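CDA peptide synthetase I (Streptomyces coelicolor, PDB 5DUA) is a nonribosomal peptide synthetase, represented here by its condensation domain, a two-lobed member of the CoA-dependent acyltransferase clan. Local coordinates at residues 15-20 against 73-78; 156-161 against 306-311; 28-33 against 127-132; 62-67 against 80-85. The protein carries 1 engineered substitution. All coordinates share one frame; numbering follows the deposited sequence.

Interaction 1: residues 15-20 against 73-78; sequences AQHCVW and GRPYRA. Engineered in segment 15-20: Cys-18 (natural residue Glu). With 5FQ (N-pentyl-L-alaninamide), chain E.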
# COMPACT_ATOMS: atom_id res chain seq x y z
N ALA B 15 -10.16 4.65 -8.07
CA ALA B 15 -8.74 4.78 -7.78
C ALA B 15 -7.90 4.57 -9.04
O ALA B 15 -6.88 5.25 -9.26
CB ALA B 15 -8.32 3.78 -6.69
N GLN B 16 -8.30 3.61 -9.86
CA GLN B 16 -7.59 3.37 -11.11
C GLN B 16 -7.71 4.56 -12.07
O GLN B 16 -6.74 4.92 -12.73
CB GLN B 16 -8.09 2.11 -11.79
CG GLN B 16 -7.68 0.81 -11.09
CD GLN B 16 -8.27 -0.42 -11.76
OE1 GLN B 16 -9.47 -0.48 -12.05
NE2 GLN B 16 -7.42 -1.42 -12.02
N HIS B 17 -8.91 5.14 -12.17
CA HIS B 17 -9.07 6.38 -12.95
C HIS B 17 -8.12 7.45 -12.45
O HIS B 17 -7.58 8.24 -13.22
CB HIS B 17 -10.51 6.90 -12.89
CG HIS B 17 -11.43 6.27 -13.88
ND1 HIS B 17 -11.22 6.35 -15.24
CD2 HIS B 17 -12.58 5.58 -13.71
CE1 HIS B 17 -12.20 5.71 -15.86
NE2 HIS B 17 -13.03 5.24 -14.96
N CYS B 18 -7.93 7.50 -11.14
CA CYS B 18 -7.13 8.56 -10.54
C CYS B 18 -5.67 8.36 -10.92
O CYS B 18 -4.98 9.30 -11.32
CB CYS B 18 -7.34 8.57 -9.03
SG CYS B 18 -6.43 9.81 -8.12
N VAL B 19 -5.20 7.12 -10.82
CA VAL B 19 -3.84 6.78 -11.16
C VAL B 19 -3.59 6.99 -12.66
O VAL B 19 -2.55 7.49 -13.06
CB VAL B 19 -3.52 5.30 -10.79
CG1 VAL B 19 -2.18 4.89 -11.34
CG2 VAL B 19 -3.55 5.13 -9.28
N TRP B 20 -4.57 6.62 -13.48
CA TRP B 20 -4.46 6.79 -14.93
C TRP B 20 -4.21 8.25 -15.28
O TRP B 20 -3.30 8.58 -16.02
CB TRP B 20 -5.72 6.33 -15.63
CG TRP B 20 -5.82 6.80 -17.07
CD1 TRP B 20 -6.39 7.98 -17.54
CD2 TRP B 20 -5.34 6.11 -18.23
NE1 TRP B 20 -6.29 8.03 -18.91
CE2 TRP B 20 -5.65 6.90 -19.36
CE3 TRP B 20 -4.68 4.89 -18.42
CZ2 TRP B 20 -5.32 6.52 -20.65
CZ3 TRP B 20 -4.35 4.51 -19.71
CH2 TRP B 20 -4.68 5.33 -20.81
N GLY B 73 -10.37 8.98 -25.94
CA GLY B 73 -9.20 8.97 -25.08
C GLY B 73 -9.45 8.43 -23.67
O GLY B 73 -8.50 8.26 -22.89
N ARG B 74 -10.71 8.16 -23.33
CA ARG B 74 -11.06 7.65 -22.00
C ARG B 74 -10.59 6.20 -21.81
O ARG B 74 -10.82 5.35 -22.68
CB ARG B 74 -12.57 7.72 -21.77
CG ARG B 74 -12.98 7.36 -20.35
CD ARG B 74 -14.48 7.36 -20.16
NE ARG B 74 -14.85 7.22 -18.75
CZ ARG B 74 -14.76 8.20 -17.86
NH1 ARG B 74 -14.30 9.40 -18.21
NH2 ARG B 74 -15.12 7.99 -16.59
N PRO B 75 -9.95 5.91 -20.66
CA PRO B 75 -9.36 4.58 -20.51
C PRO B 75 -10.35 3.44 -20.25
O PRO B 75 -11.40 3.64 -19.63
CB PRO B 75 -8.44 4.75 -19.29
CG PRO B 75 -9.12 5.78 -18.46
CD PRO B 75 -9.74 6.74 -19.46
N TYR B 76 -9.99 2.25 -20.69
CA TYR B 76 -10.63 1.04 -20.21
C TYR B 76 -9.59 -0.05 -19.98
O TYR B 76 -8.43 0.07 -20.39
CB TYR B 76 -11.70 0.58 -21.20
CG TYR B 76 -11.18 0.16 -22.56
CD1 TYR B 76 -11.07 1.08 -23.60
CD2 TYR B 76 -10.81 -1.15 -22.80
CE1 TYR B 76 -10.60 0.69 -24.84
CE2 TYR B 76 -10.35 -1.55 -24.03
CZ TYR B 76 -10.25 -0.63 -25.05
OH TYR B 76 -9.78 -1.05 -26.27
N ARG B 77 -10.01 -1.12 -19.31
CA ARG B 77 -9.11 -2.21 -18.98
C ARG B 77 -9.42 -3.41 -19.85
O ARG B 77 -10.58 -3.79 -20.03
CB ARG B 77 -9.20 -2.56 -17.49
CG ARG B 77 -8.17 -3.60 -17.06
CD ARG B 77 -8.30 -3.98 -15.61
NE ARG B 77 -9.67 -4.34 -15.23
CZ ARG B 77 -10.22 -5.54 -15.40
NH1 ARG B 77 -9.53 -6.52 -15.98
NH2 ARG B 77 -11.48 -5.76 -15.01
N ALA B 78 -8.36 -3.98 -20.43
CA ALA B 78 -8.47 -5.14 -21.30
C ALA B 78 -7.73 -6.32 -20.69
O ALA B 78 -6.63 -6.18 -20.16
CB ALA B 78 -7.92 -4.83 -22.68
C01 5FQ E . -4.76 9.32 -7.74
C02 5FQ E . -4.70 7.90 -7.18
C03 5FQ E . -5.04 7.81 -5.68
C04 5FQ E . -3.82 8.02 -4.78
C05 5FQ E . -2.79 6.89 -4.87
N06 5FQ E . -2.71 6.06 -3.67
C07 5FQ E . -1.56 5.78 -3.05
O08 5FQ E . -0.48 6.22 -3.41
C09 5FQ E . -1.63 4.87 -1.84
C10 5FQ E . -1.71 5.70 -0.56
N11 5FQ E . -0.42 4.03 -1.76
O HOH W 1 -10.63 -2.31 -13.76
O HOH W 2 -7.16 9.73 -20.56
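Trp-20 and His-17, one helical turn apart on helix 14-25 of the condensation domain, lie against the second strand of the small antiparallel hairpin 65-69/75-79. At the turn before that strand, the carbonyl O of Gly-73 is 3.1 Å from a water that donates to it. The same water sits in the indole plane beside Trp-20 NE1, but so close that the exact length of that bond is doubtful. Arg-74 stretches back toward the helix with its chain extended from CG to NE; its NH2 comes within 3.8 Å of His-17 CE1, the imidazole atom lying over a guanidinium face with the two planes 42° apart. Pro-75 is the centre of the contact. Its ring lies over one face of the indole, CG standing 3.5 Å from the centroid of the five-membered ring and 5° off the normal, a CH-pi contact, while CB reaches Trp-20 CE2 at 3.5 Å. Turning CG anti to the Trp-20 backbone N (chi1 165°) swings the indole into this position. Pro-75 CG also touches His-17 ND1 at 3.9 Å. Farther along, Arg-77 NE donates to a water 2.7 Å away that also lies within hydrogen-bonding distance of Gln-16 OE1; NH1 of the same arginine forms a salt bridge with Glu-61, and Gln-16 OE1 accepts from Thr-13 N. Cys-18, an engineered residue, points from the helix away from this strand, and its SG is bonded covalently to C01 of N-pentyl-L-alaninamide at 1.8 Å.

Interaction 2: residues 156-161 against 306-311; sequences VHHIVI and PGMVSN. With 5FQ (N-pentyl-L-alaninamide), chain E.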
# COMPACT_ATOMS: atom_id res chain seq x y z
N VAL B 156 5.06 -3.58 -8.78
CA VAL B 156 3.85 -3.38 -9.56
C VAL B 156 3.68 -1.93 -10.02
O VAL B 156 4.31 -1.03 -9.50
CB VAL B 156 2.56 -3.80 -8.76
CG1 VAL B 156 2.61 -5.25 -8.33
CG2 VAL B 156 2.33 -2.89 -7.55
N HIS B 157 2.82 -1.72 -11.01
CA HIS B 157 2.26 -0.41 -11.22
C HIS B 157 1.10 -0.24 -10.25
O HIS B 157 0.27 -1.14 -10.12
CB HIS B 157 1.79 -0.23 -12.64
CG HIS B 157 1.60 1.20 -13.03
ND1 HIS B 157 0.65 2.01 -12.43
CD2 HIS B 157 2.25 1.98 -13.91
CE1 HIS B 157 0.72 3.22 -12.95
NE2 HIS B 157 1.69 3.23 -13.85
N HIS B 158 1.02 0.90 -9.57
CA HIS B 158 -0.05 1.09 -8.60
C HIS B 158 -1.45 0.93 -9.22
O HIS B 158 -2.42 0.66 -8.50
CB HIS B 158 0.07 2.48 -7.95
CG HIS B 158 -0.44 2.52 -6.55
ND1 HIS B 158 -1.42 1.67 -6.09
CD2 HIS B 158 -0.09 3.29 -5.50
CE1 HIS B 158 -1.66 1.92 -4.82
NE2 HIS B 158 -0.87 2.91 -4.43
N ILE B 159 -1.59 1.07 -10.53
CA ILE B 159 -2.92 1.00 -11.13
C ILE B 159 -3.50 -0.43 -11.07
O ILE B 159 -4.72 -0.61 -11.13
CB ILE B 159 -2.91 1.54 -12.60
CG1 ILE B 159 -4.33 1.90 -13.03
CG2 ILE B 159 -2.25 0.55 -13.59
CD1 ILE B 159 -4.41 2.68 -14.35
N VAL B 160 -2.66 -1.45 -10.90
CA VAL B 160 -3.17 -2.83 -10.86
C VAL B 160 -3.22 -3.47 -9.48
O VAL B 160 -3.99 -4.40 -9.28
CB VAL B 160 -2.37 -3.78 -11.80
CG1 VAL B 160 -2.64 -3.43 -13.26
CG2 VAL B 160 -0.88 -3.76 -11.49
N ILE B 161 -2.43 -2.96 -8.53
CA ILE B 161 -2.28 -3.63 -7.23
C ILE B 161 -2.12 -2.60 -6.11
O ILE B 161 -1.23 -1.75 -6.17
CB ILE B 161 -1.06 -4.61 -7.23
CG1 ILE B 161 -1.37 -5.90 -8.01
CG2 ILE B 161 -0.61 -4.96 -5.79
CD1 ILE B 161 -2.45 -6.78 -7.36
N PRO B 306 -8.37 -8.87 -6.14
CA PRO B 306 -7.13 -8.13 -6.35
C PRO B 306 -7.34 -6.99 -7.33
O PRO B 306 -8.08 -7.12 -8.32
CB PRO B 306 -6.17 -9.20 -6.90
CG PRO B 306 -6.65 -10.47 -6.31
CD PRO B 306 -8.18 -10.31 -6.38
N GLY B 307 -6.76 -5.84 -7.02
CA GLY B 307 -6.95 -4.66 -7.83
C GLY B 307 -6.46 -3.43 -7.13
O GLY B 307 -5.62 -3.50 -6.24
N MET B 308 -6.98 -2.28 -7.56
CA MET B 308 -6.59 -0.99 -7.01
C MET B 308 -7.82 -0.16 -6.74
O MET B 308 -8.42 0.41 -7.68
CB MET B 308 -5.65 -0.27 -7.97
CG MET B 308 -5.48 1.22 -7.70
SD MET B 308 -5.12 1.58 -5.98
CE MET B 308 -4.49 3.25 -6.10
N VAL B 309 -8.22 -0.09 -5.47
CA VAL B 309 -9.44 0.61 -5.08
C VAL B 309 -9.24 1.47 -3.87
O VAL B 309 -10.19 2.09 -3.41
CB VAL B 309 -10.62 -0.36 -4.77
CG1 VAL B 309 -11.31 -0.84 -6.05
CG2 VAL B 309 -10.17 -1.52 -3.94
N SER B 310 -8.02 1.51 -3.34
CA SER B 310 -7.76 2.25 -2.11
C SER B 310 -8.04 3.76 -2.25
O SER B 310 -7.99 4.34 -3.34
CB SER B 310 -6.32 2.04 -1.65
OG SER B 310 -5.42 2.29 -2.70
N ASN B 311 -8.33 4.35 -1.11
CA ASN B 311 -8.76 5.73 -1.01
C ASN B 311 -7.93 6.35 0.07
O ASN B 311 -7.49 5.65 0.99
CB ASN B 311 -10.26 5.77 -0.70
CG ASN B 311 -10.86 7.15 -0.85
OD1 ASN B 311 -10.33 8.03 -1.55
ND2 ASN B 311 -12.01 7.35 -0.22
C01 5FQ E . -4.76 9.32 -7.74
C02 5FQ E . -4.70 7.90 -7.18
C03 5FQ E . -5.04 7.81 -5.68
C04 5FQ E . -3.82 8.02 -4.78
C05 5FQ E . -2.79 6.89 -4.87
N06 5FQ E . -2.71 6.06 -3.67
C07 5FQ E . -1.56 5.78 -3.05
O08 5FQ E . -0.48 6.22 -3.41
C09 5FQ E . -1.63 4.87 -1.84
C10 5FQ E . -1.71 5.70 -0.56
N11 5FQ E . -0.42 4.03 -1.76
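The HHxxxDG signature of condensation domains, starting at His-157, meets loop 306-311 where its second histidine, His-158, packs on Met-308. Loop and signature lie in the buried middle of the chain. The methionine methyl CE sits over one face of the imidazole, 3.4 Å from His-158 CE1, while SD lies obliquely to the ring, 4.3 Å from its centroid. Met-308 gets there with CG anti to its backbone N and a bend at the next bond (chi2 49°), which brings the terminal CE back over the ring and leaves SD obliquely beside it. At the ring's edge, in its plane, N11 of N-pentyl-L-alaninamide donates to His-158 NE2 at 2.9 Å; Met-308 and the ligand therefore meet different sides of one imidazole. Beyond it the two backbones run close. Gly-307 CA makes a CA-H...O contact with Val-160 O at 3.3 Å, and Ile-161 CA returns one to Gly-307 O at 3.5 Å. The aspartate of the signature, Asp-162, holds the same loop through its carboxylate OD2, which accepts from Val-309 N. His-157 turns elsewhere: its NE2 is bonded to Gln-23, and its ND1 accepts from Ile-159 N at 3.1 Å, nearly in the ring plane.

Interaction 3: residues 28-33 against 127-132; sequences RGAHYR and ATPLPL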
# COMPACT_ATOMS: atom_id res chain seq x y z
N ARG B 28 6.13 8.91 -19.20
CA ARG B 28 7.24 7.98 -19.20
C ARG B 28 7.86 7.87 -17.81
O ARG B 28 8.91 7.24 -17.65
CB ARG B 28 8.28 8.41 -20.25
CG ARG B 28 7.84 8.08 -21.70
CD ARG B 28 8.55 8.91 -22.78
NE ARG B 28 8.24 10.34 -22.71
CZ ARG B 28 7.12 10.89 -23.17
NH1 ARG B 28 6.17 10.14 -23.71
NH2 ARG B 28 6.94 12.20 -23.05
N GLY B 29 7.21 8.45 -16.81
CA GLY B 29 7.72 8.41 -15.45
C GLY B 29 7.37 7.10 -14.73
O GLY B 29 6.47 6.35 -15.16
N ALA B 30 8.06 6.85 -13.63
CA ALA B 30 7.86 5.63 -12.85
C ALA B 30 7.38 5.95 -11.43
O ALA B 30 7.56 5.16 -10.50
CB ALA B 30 9.14 4.83 -12.82
N HIS B 31 6.75 7.10 -11.26
CA HIS B 31 6.38 7.56 -9.93
C HIS B 31 5.26 6.72 -9.31
O HIS B 31 5.08 6.75 -8.09
CB HIS B 31 5.99 9.03 -9.98
CG HIS B 31 7.13 9.94 -10.32
ND1 HIS B 31 8.34 9.90 -9.64
CD2 HIS B 31 7.25 10.91 -11.25
CE1 HIS B 31 9.15 10.81 -10.16
NE2 HIS B 31 8.52 11.43 -11.13
N TYR B 32 4.53 5.96 -10.12
CA TYR B 32 3.49 5.08 -9.60
C TYR B 32 3.91 3.61 -9.56
O TYR B 32 3.09 2.73 -9.36
CB TYR B 32 2.20 5.26 -10.40
CG TYR B 32 1.54 6.52 -9.93
CD1 TYR B 32 0.66 6.51 -8.87
CD2 TYR B 32 1.90 7.74 -10.48
CE1 TYR B 32 0.10 7.68 -8.41
CE2 TYR B 32 1.35 8.92 -10.02
CZ TYR B 32 0.44 8.88 -8.99
OH TYR B 32 -0.10 10.05 -8.54
N ARG B 33 5.21 3.35 -9.69
CA ARG B 33 5.70 2.02 -9.34
C ARG B 33 5.80 1.86 -7.85
O ARG B 33 6.37 2.72 -7.16
CB ARG B 33 7.06 1.74 -9.95
CG ARG B 33 7.15 1.76 -11.47
CD ARG B 33 6.62 0.54 -12.13
NE ARG B 33 7.06 -0.72 -11.51
CZ ARG B 33 8.06 -1.49 -11.93
NH1 ARG B 33 8.79 -1.15 -12.99
NH2 ARG B 33 8.33 -2.63 -11.29
N ALA B 127 12.37 1.99 -10.45
CA ALA B 127 12.59 3.17 -11.28
C ALA B 127 12.34 2.88 -12.76
O ALA B 127 12.47 3.76 -13.59
CB ALA B 127 14.00 3.70 -11.07
N THR B 128 11.97 1.65 -13.08
CA THR B 128 11.69 1.28 -14.47
C THR B 128 10.21 1.54 -14.82
O THR B 128 9.31 0.96 -14.22
CB THR B 128 12.04 -0.19 -14.71
OG1 THR B 128 13.38 -0.41 -14.27
CG2 THR B 128 11.92 -0.56 -16.19
N PRO B 129 9.96 2.42 -15.81
CA PRO B 129 8.57 2.64 -16.25
C PRO B 129 7.92 1.40 -16.87
O PRO B 129 8.56 0.66 -17.60
CB PRO B 129 8.71 3.75 -17.30
CG PRO B 129 10.07 4.36 -17.07
CD PRO B 129 10.91 3.26 -16.54
N LEU B 130 6.65 1.19 -16.55
CA LEU B 130 5.81 0.17 -17.15
C LEU B 130 4.68 0.83 -17.93
O LEU B 130 3.72 1.29 -17.31
CB LEU B 130 5.21 -0.76 -16.10
CG LEU B 130 6.18 -1.57 -15.26
CD1 LEU B 130 5.40 -2.30 -14.17
CD2 LEU B 130 6.93 -2.54 -16.14
N PRO B 131 4.78 0.88 -19.27
CA PRO B 131 3.70 1.44 -20.07
C PRO B 131 2.41 0.67 -19.86
O PRO B 131 2.41 -0.57 -19.93
CB PRO B 131 4.21 1.31 -21.51
CG PRO B 131 5.67 1.14 -21.38
CD PRO B 131 5.90 0.43 -20.10
N LEU B 132 1.32 1.39 -19.68
CA LEU B 132 0.07 0.81 -19.24
C LEU B 132 -0.63 0.01 -20.32
O LEU B 132 -1.49 -0.79 -20.01
CB LEU B 132 -0.85 1.90 -18.74
CG LEU B 132 -0.32 2.59 -17.49
CD1 LEU B 132 -1.19 3.73 -17.10
CD2 LEU B 132 -0.20 1.60 -16.34
O HOH W 3 5.37 3.32 -14.82
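Arg-33 and Leu-130 pack at the tight inner end of this contact, whereas Arg-28, Ala-127 and Pro-129 lie along its solvent side. The arginine side chain is folded, bending at chi2 (-78°) and again at chi3, which lays its guanidinium across the leucine at about a right angle. Leu-130 CD1 covers one face near the rim, 3.5 Å from Arg-33 NE, and CG of the leucine lies as close to NH1. At the guanidinium edge NH1 donates to Thr-128 O; the modelled separation of 2.5 Å is very short and the N-H...O angle of 141° is bent, so its exact length is doubtful. Asp-125 takes a salt bridge from NH2, and Val-156 O accepts weakly from NE, so the buried charge is gripped from several directions. A water next to this packed corner joins the two backbones: it accepts from Leu-130 N at 3.0 Å and donates to Gly-29 O.

Outward the fit relies on small groups. Ala-30 CB points at the other loop and touches Ala-127 O at 3.6 Å, and the Pro-129 ring brings CG to 3.2 Å from Arg-28 O. The end of the Arg-28 side chain leads away from the contact. Thr-128 gives its main-chain O to the arginine, while its hydroxyl OG1 is bonded to Arg-124 O. Arg-33 N closes on Ala-30 O at 3.1 Å, completing a type I beta turn that leads from helix 14-25 into strand 33-40 of the six-stranded sheet.

Interaction 4: residues 62-67 against 80-85; sequences TLCSRF and CPPAPE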
# COMPACT_ATOMS: atom_id res chain seq x y z
N THR B 62 -6.28 -8.75 -12.61
CA THR B 62 -5.62 -7.46 -12.61
C THR B 62 -4.16 -7.58 -13.03
O THR B 62 -3.60 -6.64 -13.62
CB THR B 62 -5.74 -6.79 -11.22
OG1 THR B 62 -5.46 -5.40 -11.37
CG2 THR B 62 -4.78 -7.40 -10.19
N LEU B 63 -3.53 -8.73 -12.77
CA LEU B 63 -2.15 -8.93 -13.19
C LEU B 63 -2.08 -9.42 -14.65
O LEU B 63 -0.99 -9.62 -15.20
CB LEU B 63 -1.45 -9.93 -12.25
CG LEU B 63 -1.31 -9.47 -10.79
CD1 LEU B 63 -0.71 -10.58 -9.93
CD2 LEU B 63 -0.46 -8.23 -10.69
N CYS B 64 -3.24 -9.59 -15.28
CA CYS B 64 -3.33 -9.96 -16.70
C CYS B 64 -3.86 -8.85 -17.56
O CYS B 64 -4.30 -9.11 -18.69
CB CYS B 64 -4.27 -11.14 -16.93
SG CYS B 64 -3.85 -12.55 -16.07
N SER B 65 -3.88 -7.63 -17.05
CA SER B 65 -4.59 -6.58 -17.75
C SER B 65 -3.66 -5.53 -18.36
O SER B 65 -2.52 -5.34 -17.93
CB SER B 65 -5.58 -5.91 -16.81
OG SER B 65 -6.55 -6.85 -16.39
N ARG B 66 -4.19 -4.86 -19.37
CA ARG B 66 -3.55 -3.69 -19.98
C ARG B 66 -4.61 -2.61 -20.06
O ARG B 66 -5.79 -2.91 -19.91
CB ARG B 66 -2.99 -4.00 -21.37
CG ARG B 66 -4.06 -4.40 -22.37
CD ARG B 66 -3.52 -4.65 -23.74
NE ARG B 66 -4.51 -5.39 -24.51
CZ ARG B 66 -4.54 -5.50 -25.83
NH1 ARG B 66 -3.60 -4.90 -26.57
NH2 ARG B 66 -5.50 -6.20 -26.40
N PHE B 67 -4.18 -1.37 -20.25
CA PHE B 67 -5.12 -0.25 -20.29
C PHE B 67 -5.03 0.44 -21.64
O PHE B 67 -3.95 0.77 -22.14
CB PHE B 67 -4.85 0.72 -19.12
CG PHE B 67 -5.05 0.08 -17.78
CD1 PHE B 67 -4.08 -0.73 -17.22
CD2 PHE B 67 -6.24 0.22 -17.10
CE1 PHE B 67 -4.27 -1.35 -16.01
CE2 PHE B 67 -6.43 -0.39 -15.87
CZ PHE B 67 -5.45 -1.18 -15.33
N CYS B 80 -5.88 -9.89 -20.76
CA CYS B 80 -4.94 -10.62 -21.62
C CYS B 80 -4.35 -11.80 -20.85
O CYS B 80 -3.33 -11.65 -20.18
CB CYS B 80 -3.81 -9.71 -22.09
SG CYS B 80 -4.31 -8.32 -23.11
N PRO B 81 -5.02 -12.95 -20.92
CA PRO B 81 -4.51 -14.17 -20.30
C PRO B 81 -3.04 -14.46 -20.65
O PRO B 81 -2.58 -14.07 -21.73
CB PRO B 81 -5.41 -15.26 -20.88
CG PRO B 81 -6.69 -14.58 -21.15
CD PRO B 81 -6.34 -13.17 -21.55
N PRO B 82 -2.31 -15.11 -19.73
CA PRO B 82 -0.97 -15.55 -20.13
C PRO B 82 -1.07 -16.68 -21.13
O PRO B 82 -2.14 -17.28 -21.28
CB PRO B 82 -0.34 -16.05 -18.82
CG PRO B 82 -1.27 -15.63 -17.74
CD PRO B 82 -2.63 -15.53 -18.36
N ALA B 83 0.04 -16.98 -21.81
CA ALA B 83 0.10 -18.17 -22.64
C ALA B 83 0.02 -19.40 -21.74
O ALA B 83 0.39 -19.33 -20.57
CB ALA B 83 1.38 -18.18 -23.45
N PRO B 84 -0.48 -20.53 -22.27
CA PRO B 84 -0.55 -21.77 -21.49
C PRO B 84 0.80 -22.17 -20.90
O PRO B 84 1.82 -21.80 -21.47
CB PRO B 84 -1.03 -22.80 -22.51
CG PRO B 84 -1.80 -22.02 -23.50
CD PRO B 84 -1.07 -20.70 -23.61
N GLU B 85 0.80 -22.90 -19.77
CA GLU B 85 2.05 -23.36 -19.18
C GLU B 85 2.80 -24.21 -20.20
O GLU B 85 2.20 -25.06 -20.86
CB GLU B 85 1.80 -24.16 -17.89
CG GLU B 85 2.47 -23.58 -16.63
CD GLU B 85 4.00 -23.48 -16.75
OE1 GLU B 85 4.59 -24.34 -17.44
OE2 GLU B 85 4.60 -22.54 -16.16
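Cys-64 and Cys-80 meet through their main chains beside the hairpin of strands 65-69 and 75-79, two residues along from the backbone-paired Arg-66 and Ala-78. The link is a hydrogen bond of 2.7 Å from Cys-80 N to Cys-64 O. The two thiols part from there. Each SG is anti to its own carbonyl carbon, with chi1 close to -60° in both, yet Cys-64 SG and Cys-80 SG end 8.2 Å apart, so no disulfide links the two segments. Cys-64 SG lies 4.0 Å from Pro-82 CD, among apolar neighbours that include Val-57 of helix 46-58; the same helix touches the Pro-82 ring through Ala-58. Cys-64 CB rests 3.4 Å from Cys-80 O, a carbonyl that accepts from Thr-99 OG1.

Cys-80 SG meets Arg-66 instead. There CG is wedged between the backbone N and the carbonyl carbon (chi1 63°), and the rest of the chain runs out straight to NE, carrying it past the sulfur. NE comes within 3.3 Å of Cys-80 SG and CD within 3.8 Å, the sulfur standing obliquely to the guanidinium. NE is buried here and has no hydrogen-bond partner in the model. The main-chain bond is thus the one hydrogen bond joining these segments, and the side chains add mainly van der Waals packing. A positive guanidinium this near Cys-80 SG may polarise the sulfur and perhaps make its thiol somewhat more acidic.

All four contacts lie in one condensation domain, their centres 11 to 19 Å apart. Helix 14-25 carries interaction 1, whose residues also touch the other three; interaction 2 is the most central. Interactions 1 and 4 share the hairpin 65-69/75-79, and Arg-77 NH1 bonds to Ser-65 OG between them. Interaction 4 is nested inside the chain loop closed by interaction 3, and both precede interaction 2. Backbone bonds pass from His-158 to Tyr-32 and from Phe-67 to Leu-132. Gln-16 NE2 reaches Ile-159 O, joining interactions 1 and 2, and N-pentyl-L-alaninamide spans both. The hairpin and loop packing are thus connected to the ligand site.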